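Local coordinates for tetratricopeptide repeat protein (Parabacteroides merdae ATCC 43184, PDB 4R7S), which is of unknown function but, as a tetratricopeptide repeat protein, probably serves as an all-helical scaffold for binding a partner protein or peptide, at residues Tyr113-Gly116 with Leu117-Gln121; Gly218-Lys221 with Leu222-Glu226; Glu6-Glu9 with Lys10-Phe14; Asp160-Glu163 with Arg164-Tyr168. All coordinates share one frame; numbering follows the deposited sequence.

Contact 1 (Tyr113-Gly116 with Leu117-Gln121)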
loop_
_atom_site.group_PDB
_atom_site.type_symbol
_atom_site.label_atom_id
_atom_site.label_comp_id
_atom_site.label_asym_id
_atom_site.label_seq_id
_atom_site.Cartn_x
_atom_site.Cartn_y
_atom_site.Cartn_z
ATOM N N TYR A 113 -6.498 2.131 -9.183
ATOM C CA TYR A 113 -6.736 1.680 -7.812
ATOM C C TYR A 113 -5.951 2.510 -6.816
ATOM O O TYR A 113 -6.523 2.964 -5.833
ATOM C CB TYR A 113 -6.394 0.193 -7.638
ATOM C CG TYR A 113 -6.683 -0.332 -6.248
ATOM C CD1 TYR A 113 -7.988 -0.406 -5.764
ATOM C CD2 TYR A 113 -5.655 -0.775 -5.420
ATOM C CE1 TYR A 113 -8.256 -0.858 -4.470
ATOM C CE2 TYR A 113 -5.911 -1.239 -4.128
ATOM C CZ TYR A 113 -7.213 -1.282 -3.660
ATOM O OH TYR A 113 -7.463 -1.761 -2.399
ATOM N N CYS A 114 -4.662 2.725 -7.082
ATOM C CA CYS A 114 -3.768 3.466 -6.198
ATOM C C CYS A 114 -4.122 4.937 -6.156
ATOM O O CYS A 114 -4.104 5.513 -5.069
ATOM C CB CYS A 114 -2.314 3.251 -6.595
ATOM S SG CYS A 114 -1.710 1.575 -6.281
ATOM N N ARG A 115 -4.487 5.540 -7.304
ATOM C CA ARG A 115 -4.892 6.940 -7.337
ATOM C C ARG A 115 -6.199 7.093 -6.583
ATOM O O ARG A 115 -6.350 8.060 -5.831
ATOM C CB ARG A 115 -5.007 7.490 -8.769
ATOM C CG ARG A 115 -5.040 9.028 -8.813
ATOM C CD ARG A 115 -5.066 9.607 -10.215
ATOM N NE ARG A 115 -6.270 9.269 -10.990
ATOM C CZ ARG A 115 -6.494 9.698 -12.231
ATOM N NH1 ARG A 115 -5.622 10.501 -12.835
ATOM N NH2 ARG A 115 -7.590 9.331 -12.876
ATOM N N GLY A 116 -7.107 6.127 -6.771
ATOM C CA GLY A 116 -8.395 6.076 -6.090
ATOM C C GLY A 116 -8.239 6.176 -4.585
ATOM O O GLY A 116 -8.866 7.029 -3.953
ATOM N N LEU A 117 -7.361 5.340 -4.014
ATOM C CA LEU A 117 -7.027 5.337 -2.588
ATOM C C LEU A 117 -6.451 6.679 -2.164
ATOM O O LEU A 117 -6.865 7.196 -1.120
ATOM C CB LEU A 117 -6.013 4.232 -2.262
ATOM C CG LEU A 117 -6.455 2.774 -2.443
ATOM C CD1 LEU A 117 -5.328 1.828 -2.045
ATOM C CD2 LEU A 117 -7.718 2.448 -1.629
ATOM N N LEU A 118 -5.495 7.250 -2.966
ATOM C CA LEU A 118 -4.883 8.554 -2.680
ATOM C C LEU A 118 -5.934 9.631 -2.586
ATOM O O LEU A 118 -5.848 10.491 -1.702
ATOM C CB LEU A 118 -3.860 8.978 -3.741
ATOM C CG LEU A 118 -2.466 8.420 -3.673
ATOM C CD1 LEU A 118 -1.613 9.082 -4.719
ATOM C CD2 LEU A 118 -1.831 8.641 -2.293
ATOM N N TYR A 119 -6.917 9.600 -3.512
ATOM C CA TYR A 119 -7.993 10.569 -3.555
ATOM C C TYR A 119 -8.854 10.458 -2.280
ATOM O O TYR A 119 -9.330 11.485 -1.780
ATOM C CB TYR A 119 -8.850 10.392 -4.824
ATOM C CG TYR A 119 -8.320 11.072 -6.075
ATOM C CD1 TYR A 119 -7.722 12.331 -6.012
ATOM C CD2 TYR A 119 -8.498 10.498 -7.334
ATOM C CE1 TYR A 119 -7.279 12.984 -7.166
ATOM C CE2 TYR A 119 -8.061 11.140 -8.491
ATOM C CZ TYR A 119 -7.446 12.382 -8.403
ATOM O OH TYR A 119 -7.028 13.027 -9.540
ATOM N N ILE A 120 -9.017 9.223 -1.731
ATOM C CA ILE A 120 -9.780 9.014 -0.498
ATOM C C ILE A 120 -9.031 9.743 0.622
ATOM O O ILE A 120 -9.613 10.592 1.297
ATOM C CB ILE A 120 -10.029 7.514 -0.176
ATOM C CG1 ILE A 120 -11.056 6.884 -1.122
ATOM C CG2 ILE A 120 -10.461 7.327 1.284
ATOM C CD1 ILE A 120 -11.090 5.334 -1.059
ATOM N N GLN A 121 -7.734 9.454 0.753
ATOM C CA GLN A 121 -6.828 10.034 1.737
ATOM C C GLN A 121 -6.801 11.555 1.636
ATOM O O GLN A 121 -6.710 12.213 2.666
ATOM C CB GLN A 121 -5.431 9.452 1.540
ATOM C CG GLN A 121 -4.358 9.953 2.495
ATOM C CD GLN A 121 -3.008 9.337 2.217
ATOM O OE1 GLN A 121 -2.880 8.246 1.633
ATOM N NE2 GLN A 121 -1.967 10.020 2.656
#
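R115 and Y119, one helical turn apart, run side by side in the same direction, the aliphatic part of the arginine lying beside the CD2-CE2 side of the tyrosine ring. R115 CG comes within 3.7 Å of Y119 CE2, and NE is 3.6 Å from that same ring carbon. The guanidinium and ring planes are inclined by 41°, so the two groups are not stacked flat; Y119 OH instead sits over a face of the guanidinium. A bend of the arginine chain at chi3 (64°) carries NE back beside the ring. An arginine suits the place because its methylenes can line an aromatic side chain while its charged end pairs elsewhere, NE with D131 in a salt bridge and NH1 with N99. A second pair occupies another side of the helix: L117 CG stands over one face of the Y113 ring, displaced toward the rim, and L117 CD1 is 3.8 Å from Y113 CE2. Beneath both pairs run the backbone bonds, among them Y119 N to R115 O at 2.8 Å and I120 N to G116 O at 3.1 Å. The Y119 ring meets W127 edge-to-face and also reaches A128 and D131 of helix 125-138. Replacing Y119 by an alanine would probably open a gap beside the R115 methylenes and leave W127 without its edge-to-face partner. G116 and Y119, three places apart, match the tetratricopeptide repeat consensus, and the glycine, having no side chain, fits a buried place. R115 and C114 face helix 91-104, whereas I120 packs between helices 125-138 and 143-156.

Contact 2 (Gly218-Lys221 with Leu222-Glu226)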
loop_
_atom_site.group_PDB
_atom_site.type_symbol
_atom_site.label_atom_id
_atom_site.label_comp_id
_atom_site.label_asym_id
_atom_site.label_seq_id
_atom_site.Cartn_x
_atom_site.Cartn_y
_atom_site.Cartn_z
ATOM N N GLY A 218 -7.714 -2.649 20.531
ATOM C CA GLY A 218 -7.202 -1.863 21.650
ATOM C C GLY A 218 -8.039 -0.625 21.913
ATOM O O GLY A 218 -8.373 -0.315 23.065
ATOM N N LYS A 219 -8.436 0.054 20.818
ATOM C CA LYS A 219 -9.254 1.256 20.851
ATOM C C LYS A 219 -10.635 0.957 21.405
ATOM O O LYS A 219 -11.190 1.781 22.152
ATOM C CB LYS A 219 -9.349 1.866 19.466
ATOM C CG LYS A 219 -8.178 2.763 19.115
ATOM C CD LYS A 219 -8.543 3.565 17.892
ATOM C CE LYS A 219 -7.358 4.153 17.178
ATOM N NZ LYS A 219 -7.601 4.201 15.708
ATOM N N ILE A 220 -11.176 -0.241 21.084
ATOM C CA ILE A 220 -12.491 -0.666 21.577
ATOM C C ILE A 220 -12.357 -0.994 23.044
ATOM O O ILE A 220 -13.143 -0.478 23.845
ATOM C CB ILE A 220 -13.097 -1.827 20.753
ATOM C CG1 ILE A 220 -13.616 -1.300 19.391
ATOM C CG2 ILE A 220 -14.203 -2.535 21.535
ATOM C CD1 ILE A 220 -13.615 -2.336 18.259
ATOM N N LYS A 221 -11.309 -1.767 23.415
ATOM C CA LYS A 221 -11.029 -2.094 24.817
ATOM C C LYS A 221 -10.931 -0.796 25.630
ATOM O O LYS A 221 -11.531 -0.732 26.713
ATOM C CB LYS A 221 -9.763 -2.938 24.940
ATOM C CG LYS A 221 -10.022 -4.387 24.593
ATOM C CD LYS A 221 -8.739 -5.175 24.566
ATOM C CE LYS A 221 -9.027 -6.645 24.376
ATOM N NZ LYS A 221 -7.809 -7.377 23.926
ATOM N N LEU A 222 -10.274 0.265 25.071
ATOM C CA LEU A 222 -10.215 1.586 25.698
ATOM C C LEU A 222 -11.634 2.108 26.001
ATOM O O LEU A 222 -11.921 2.467 27.152
ATOM C CB LEU A 222 -9.497 2.606 24.804
ATOM C CG LEU A 222 -8.080 3.034 25.112
ATOM C CD1 LEU A 222 -7.686 4.181 24.195
ATOM C CD2 LEU A 222 -7.902 3.481 26.564
ATOM N N ALA A 223 -12.520 2.121 24.974
ATOM C CA ALA A 223 -13.910 2.586 25.091
ATOM C C ALA A 223 -14.709 1.759 26.114
ATOM O O ALA A 223 -15.630 2.291 26.741
ATOM C CB ALA A 223 -14.599 2.537 23.730
ATOM N N GLN A 224 -14.344 0.471 26.290
ATOM C CA GLN A 224 -14.988 -0.444 27.240
ATOM C C GLN A 224 -14.387 -0.280 28.660
ATOM O O GLN A 224 -14.697 -1.068 29.558
ATOM C CB GLN A 224 -14.865 -1.896 26.754
ATOM C CG GLN A 224 -15.664 -2.195 25.485
ATOM C CD GLN A 224 -15.369 -3.558 24.878
ATOM O OE1 GLN A 224 -14.342 -4.202 25.153
ATOM N NE2 GLN A 224 -16.269 -4.021 24.012
ATOM N N TYR A 225 -13.574 0.779 28.865
ATOM C CA TYR A 225 -12.909 1.145 30.130
ATOM C C TYR A 225 -12.007 -0.011 30.632
ATOM O O TYR A 225 -11.986 -0.305 31.819
ATOM C CB TYR A 225 -13.935 1.601 31.219
ATOM C CG TYR A 225 -15.011 2.548 30.713
ATOM C CD1 TYR A 225 -14.740 3.903 30.517
ATOM C CD2 TYR A 225 -16.291 2.085 30.408
ATOM C CE1 TYR A 225 -15.718 4.773 30.022
ATOM C CE2 TYR A 225 -17.276 2.944 29.911
ATOM C CZ TYR A 225 -16.986 4.289 29.722
ATOM O OH TYR A 225 -17.953 5.143 29.232
ATOM N N GLU A 226 -11.259 -0.646 29.710
ATOM C CA GLU A 226 -10.329 -1.758 29.957
ATOM C C GLU A 226 -8.961 -1.371 29.429
ATOM O O GLU A 226 -8.469 -1.943 28.444
ATOM C CB GLU A 226 -10.826 -3.045 29.287
ATOM C CG GLU A 226 -12.078 -3.627 29.900
ATOM C CD GLU A 226 -12.328 -5.032 29.401
ATOM O OE1 GLU A 226 -12.744 -5.189 28.229
ATOM O OE2 GLU A 226 -12.048 -5.984 30.166
#
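The flat carboxamide of Q224 lies alongside I220, with NE2 3.6 Å and CD 3.7 Å from the I220 CG2 methyl, the two side chains pointing the same way. A second flat group, the ring of Y225, has the carbonyl oxygen A223 O over the centre of one face, 3.6 Å above its plane. Here helix 211-223 ends in a Schellman motif. Y225 is its C-prime residue, in the left-handed conformation (phi 58°) that glycine often supplies at such places. The turn brings E226 N back to K221 O at 3.0 Å and Y225 N to L222 O at 2.9 Å. K221 O also receives a weak bond from Q224 N, while the stronger bond of Q224 N goes to I220 O at 2.9 Å. I220 is hydrophobic where it faces M197 and I200 of helix 193-206; L222 likewise meets A230 and F234. The long K221 chain, extended beyond CG, takes its ammonium to D233, and E226, at the N-cap position of helix 227-238, pairs with R229. Hydrogen bonding thus satisfies backbone groups at the helix end, while the charges of K221 and E226 probably help to tie that end to the following helix.

Contact 3 (Glu6-Glu9 with Lys10-Phe14). With EDO (1,2-ethanediol), chain E.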
loop_
_atom_site.group_PDB
_atom_site.type_symbol
_atom_site.label_atom_id
_atom_site.label_comp_id
_atom_site.label_asym_id
_atom_site.label_seq_id
_atom_site.Cartn_x
_atom_site.Cartn_y
_atom_site.Cartn_z
ATOM N N GLU A 6 27.898 -9.500 -18.539
ATOM C CA GLU A 6 28.212 -10.442 -17.455
ATOM C C GLU A 6 27.864 -9.863 -16.086
ATOM O O GLU A 6 27.456 -10.611 -15.185
ATOM C CB GLU A 6 29.679 -10.864 -17.479
ATOM C CG GLU A 6 29.978 -11.915 -18.530
ATOM C CD GLU A 6 31.441 -12.106 -18.882
ATOM O OE1 GLU A 6 32.291 -12.145 -17.958
ATOM O OE2 GLU A 6 31.730 -12.262 -20.090
ATOM N N LEU A 7 28.030 -8.537 -15.939
ATOM C CA LEU A 7 27.699 -7.816 -14.714
ATOM C C LEU A 7 26.187 -7.798 -14.540
ATOM O O LEU A 7 25.717 -8.090 -13.445
ATOM C CB LEU A 7 28.305 -6.401 -14.701
ATOM C CG LEU A 7 29.821 -6.352 -14.430
ATOM C CD1 LEU A 7 30.428 -5.062 -14.922
ATOM C CD2 LEU A 7 30.152 -6.592 -12.954
ATOM N N ILE A 8 25.427 -7.576 -15.628
ATOM C CA ILE A 8 23.970 -7.624 -15.602
ATOM C C ILE A 8 23.512 -9.052 -15.250
ATOM O O ILE A 8 22.623 -9.225 -14.415
ATOM C CB ILE A 8 23.352 -7.128 -16.929
ATOM C CG1 ILE A 8 23.652 -5.624 -17.169
ATOM C CG2 ILE A 8 21.833 -7.388 -16.955
ATOM C CD1 ILE A 8 23.235 -5.128 -18.604
ATOM N N GLU A 9 24.157 -10.055 -15.840
ATOM C CA GLU A 9 23.863 -11.453 -15.575
ATOM C C GLU A 9 24.108 -11.782 -14.086
ATOM O O GLU A 9 23.234 -12.412 -13.476
ATOM C CB GLU A 9 24.663 -12.388 -16.517
ATOM C CG GLU A 9 24.564 -13.883 -16.198
ATOM C CD GLU A 9 23.205 -14.565 -16.063
ATOM O OE1 GLU A 9 22.157 -13.915 -16.300
ATOM O OE2 GLU A 9 23.198 -15.766 -15.705
ATOM N N LYS A 10 25.224 -11.303 -13.487
ATOM C CA LYS A 10 25.481 -11.523 -12.054
ATOM C C LYS A 10 24.398 -10.853 -11.192
ATOM O O LYS A 10 23.972 -11.444 -10.184
ATOM C CB LYS A 10 26.854 -11.016 -11.634
ATOM C CG LYS A 10 28.013 -11.870 -12.088
ATOM C CD LYS A 10 29.262 -11.414 -11.341
ATOM C CE LYS A 10 30.541 -12.041 -11.835
ATOM N NZ LYS A 10 31.713 -11.562 -11.047
ATOM N N SER A 11 23.906 -9.649 -11.623
ATOM C CA SER A 11 22.862 -8.941 -10.879
ATOM C C SER A 11 21.597 -9.810 -10.805
ATOM O O SER A 11 21.042 -9.973 -9.720
ATOM C CB SER A 11 22.574 -7.559 -11.470
ATOM O OG SER A 11 21.657 -7.557 -12.555
ATOM N N TYR A 12 21.199 -10.432 -11.934
ATOM C CA TYR A 12 20.033 -11.319 -11.992
ATOM C C TYR A 12 20.204 -12.522 -11.054
ATOM O O TYR A 12 19.302 -12.804 -10.260
ATOM C CB TYR A 12 19.791 -11.821 -13.430
ATOM C CG TYR A 12 19.412 -10.755 -14.430
ATOM C CD1 TYR A 12 18.626 -9.666 -14.054
ATOM C CD2 TYR A 12 19.733 -10.893 -15.777
ATOM C CE1 TYR A 12 18.210 -8.719 -14.986
ATOM C CE2 TYR A 12 19.307 -9.960 -16.721
ATOM C CZ TYR A 12 18.556 -8.869 -16.318
ATOM O OH TYR A 12 18.152 -7.933 -17.229
ATOM N N ASP A 13 21.366 -13.228 -11.160
ATOM C CA ASP A 13 21.625 -14.388 -10.316
ATOM C C ASP A 13 21.618 -13.983 -8.832
ATOM O O ASP A 13 21.072 -14.740 -8.012
ATOM C CB ASP A 13 22.937 -15.099 -10.697
ATOM C CG ASP A 13 22.868 -15.982 -11.940
ATOM O OD1 ASP A 13 21.791 -16.601 -12.184
ATOM O OD2 ASP A 13 23.906 -16.106 -12.637
ATOM N N PHE A 14 22.164 -12.779 -8.487
ATOM C CA PHE A 14 22.174 -12.283 -7.095
ATOM C C PHE A 14 20.751 -11.932 -6.604
ATOM O O PHE A 14 20.447 -12.100 -5.414
ATOM C CB PHE A 14 23.087 -11.063 -6.925
ATOM C CG PHE A 14 24.574 -11.307 -6.826
ATOM C CD1 PHE A 14 25.087 -12.249 -5.932
ATOM C CD2 PHE A 14 25.472 -10.525 -7.549
ATOM C CE1 PHE A 14 26.469 -12.461 -5.828
ATOM C CE2 PHE A 14 26.856 -10.746 -7.455
ATOM C CZ PHE A 14 27.344 -11.697 -6.577
HETATM C C1 EDO E . 32.285 -8.818 -15.937
HETATM O O1 EDO E . 33.566 -8.220 -15.981
HETATM C C2 EDO E . 32.276 -10.033 -14.968
HETATM O O2 EDO E . 32.190 -9.590 -13.625
#
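Within the N-terminal helix 2-16, S11 turns its hydroxyl back on the preceding turn and gives a hydrogen bond to I8 O, with OG 2.7 Å away. The bond lies in the plane of the carbonyl, on a lone pair. It is possible because OG sits between the backbone N and the carbonyl carbon (chi1 84°), where it can reach the oxygen three residues back. I8 O also takes Y12 N at 3.1 Å, so two donors grip it. This is serine's familiar way of satisfying itself inside a helix, which is consistent with S11 being buried against L27 of helix 20-33, the antiparallel neighbour expected in a tetratricopeptide-repeat array. With an alanine in place of S11, I8 O would probably lose the hydroxyl bond while keeping the amide of Y12. The same carbonyl oxygen lies over a face of the Y12 ring, offset toward the rim. Alongside that ring runs I8, whose CG2 methyl is 3.6 Å from Y12 CE2. The carboxylate of E9 comes in from another direction: OE1 stands in the ring plane at its edge, 3.9 Å from CD2 of Y12, with the two planes 75° apart. On the outer side K10, extended along its length, makes a weak hydrogen bond from NZ to O2 of a bound 1,2-ethanediol at 3.3 Å, a molecule that also touches E6 and L7 and probably came from the crystallisation liquor.

Contact 4 (Asp160-Glu163 with Arg164-Tyr168)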
loop_
_atom_site.group_PDB
_atom_site.type_symbol
_atom_site.label_atom_id
_atom_site.label_comp_id
_atom_site.label_asym_id
_atom_site.label_seq_id
_atom_site.Cartn_x
_atom_site.Cartn_y
_atom_site.Cartn_z
ATOM N N ASP A 160 -24.135 3.175 5.692
ATOM C CA ASP A 160 -25.054 2.141 5.225
ATOM C C ASP A 160 -24.662 1.626 3.866
ATOM O O ASP A 160 -24.840 0.429 3.584
ATOM C CB ASP A 160 -26.494 2.672 5.188
ATOM C CG ASP A 160 -27.105 2.947 6.556
ATOM O OD1 ASP A 160 -26.686 2.281 7.553
ATOM O OD2 ASP A 160 -28.039 3.787 6.629
ATOM N N GLU A 161 -24.147 2.519 3.006
ATOM C CA GLU A 161 -23.712 2.112 1.676
ATOM C C GLU A 161 -22.443 1.250 1.834
ATOM O O GLU A 161 -22.362 0.140 1.289
ATOM C CB GLU A 161 -23.504 3.338 0.756
ATOM C CG GLU A 161 -23.254 3.033 -0.723
ATOM C CD GLU A 161 -24.061 1.970 -1.463
ATOM O OE1 GLU A 161 -25.017 1.400 -0.884
ATOM O OE2 GLU A 161 -23.697 1.678 -2.628
ATOM N N SER A 162 -21.524 1.724 2.682
ATOM C CA SER A 162 -20.302 1.028 2.983
ATOM C C SER A 162 -20.597 -0.377 3.534
ATOM O O SER A 162 -19.969 -1.361 3.120
ATOM C CB SER A 162 -19.493 1.845 3.984
ATOM O OG SER A 162 -18.238 1.226 4.193
ATOM N N GLU A 163 -21.557 -0.463 4.463
ATOM C CA GLU A 163 -21.935 -1.724 5.096
ATOM C C GLU A 163 -22.548 -2.669 4.078
ATOM O O GLU A 163 -22.245 -3.859 4.105
ATOM C CB GLU A 163 -22.898 -1.470 6.268
ATOM C CG GLU A 163 -23.255 -2.750 7.006
ATOM C CD GLU A 163 -24.380 -2.678 8.013
ATOM O OE1 GLU A 163 -25.282 -1.820 7.884
ATOM O OE2 GLU A 163 -24.372 -3.526 8.925
ATOM N N ARG A 164 -23.393 -2.140 3.170
ATOM C CA ARG A 164 -24.000 -2.952 2.124
ATOM C C ARG A 164 -22.913 -3.623 1.259
ATOM O O ARG A 164 -23.011 -4.827 0.995
ATOM C CB ARG A 164 -24.924 -2.087 1.255
ATOM C CG ARG A 164 -25.747 -2.889 0.261
ATOM C CD ARG A 164 -26.304 -2.038 -0.872
ATOM N NE ARG A 164 -25.279 -1.288 -1.612
ATOM C CZ ARG A 164 -24.485 -1.791 -2.551
ATOM N NH1 ARG A 164 -24.548 -3.082 -2.868
ATOM N NH2 ARG A 164 -23.611 -1.011 -3.177
ATOM N N ILE A 165 -21.865 -2.852 0.862
ATOM C CA ILE A 165 -20.764 -3.338 0.018
ATOM C C ILE A 165 -19.970 -4.423 0.756
ATOM O O ILE A 165 -19.734 -5.488 0.184
ATOM C CB ILE A 165 -19.848 -2.191 -0.467
ATOM C CG1 ILE A 165 -20.659 -1.161 -1.270
ATOM C CG2 ILE A 165 -18.660 -2.762 -1.290
ATOM C CD1 ILE A 165 -19.985 0.194 -1.512
ATOM N N PHE A 166 -19.574 -4.159 2.017
ATOM C CA PHE A 166 -18.838 -5.136 2.816
ATOM C C PHE A 166 -19.672 -6.369 3.038
ATOM O O PHE A 166 -19.121 -7.455 3.021
ATOM C CB PHE A 166 -18.404 -4.564 4.178
ATOM C CG PHE A 166 -17.145 -3.748 4.143
ATOM C CD1 PHE A 166 -15.914 -4.348 3.886
ATOM C CD2 PHE A 166 -17.174 -2.389 4.400
ATOM C CE1 PHE A 166 -14.736 -3.587 3.857
ATOM C CE2 PHE A 166 -15.998 -1.633 4.388
ATOM C CZ PHE A 166 -14.789 -2.233 4.103
ATOM N N ASN A 167 -20.985 -6.225 3.250
ATOM C CA ASN A 167 -21.810 -7.416 3.458
ATOM C C ASN A 167 -21.850 -8.262 2.174
ATOM O O ASN A 167 -21.746 -9.497 2.245
ATOM C CB ASN A 167 -23.230 -7.070 3.944
ATOM C CG ASN A 167 -23.278 -6.520 5.352
ATOM O OD1 ASN A 167 -22.385 -6.750 6.188
ATOM N ND2 ASN A 167 -24.344 -5.779 5.653
ATOM N N TYR A 168 -21.936 -7.591 1.014
ATOM C CA TYR A 168 -21.974 -8.273 -0.267
ATOM C C TYR A 168 -20.664 -9.040 -0.514
ATOM O O TYR A 168 -20.721 -10.220 -0.856
ATOM C CB TYR A 168 -22.281 -7.293 -1.423
ATOM C CG TYR A 168 -22.094 -7.921 -2.790
ATOM C CD1 TYR A 168 -22.899 -8.983 -3.209
ATOM C CD2 TYR A 168 -21.062 -7.510 -3.635
ATOM C CE1 TYR A 168 -22.712 -9.590 -4.450
ATOM C CE2 TYR A 168 -20.892 -8.082 -4.900
ATOM C CZ TYR A 168 -21.713 -9.131 -5.297
ATOM O OH TYR A 168 -21.552 -9.720 -6.531
#
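A salt bridge between side chains three residues apart, E161 and R164, dominates this stretch of helix 159-172. R164 grips the carboxylate side-on with two nitrogens, one for each oxygen: NE to E161 OE1 at 2.8 Å and NH2 to E161 OE2 at 2.7 Å. Both bonds are nearly straight (176° and 171°), and both oxygens lie close to the guanidinium plane. The carboxylate is turned 35° against that plane, so NE meets OE1 on the syn side but out of the carboxylate plane, and NH2 meets OE2 from above it. Bends in both chains make this fit possible, at chi2 in the glutamate and chi3 in the arginine. Two residues of opposite charge that are long and flexible suit a solvent-facing side of the helix. On the inward side the demands differ. S162 is small, and its OG, bonded to A150 O of helix 143-156, also lies 3.6 Å from CE2 of F166, whose ring packs on L147 and A150. Along the next flank E163 CG approaches N167 ND2 to 3.5 Å, the polar ends being taken up by helix 178-189: E163 OE2 by Y187 and N167 OD1 by R183. The helix therefore has one charged outer flank and two others fitted to neighbouring helices. A small residue with a phenylalanine four places on, here S162 and F166, recalls the tetratricopeptide repeat consensus and is consistent with the close helix packing of that fold.

All four contacts are local, in series along antiparallel helices; contacts 1, 3 and 4 lie within helices and contact 2 at a helix end. Contact 3 opens the array and contact 2 falls near its other end; their centres are 53 Å apart, on opposite sides of the chain's centre. Contact 1 is the most central, about 10 Å from that centre. It is nearest to contact 4, with centres 19 Å and closest atoms about 10 Å apart; helix 143-156 touches both, at I120 and F166. The centres of contacts 2 and 4 are 25 Å apart. No active site is known; one 1,2-ethanediol lies beside contact 3 and another about 4 Å from the Y113 side chain, both probably crystallisation-derived.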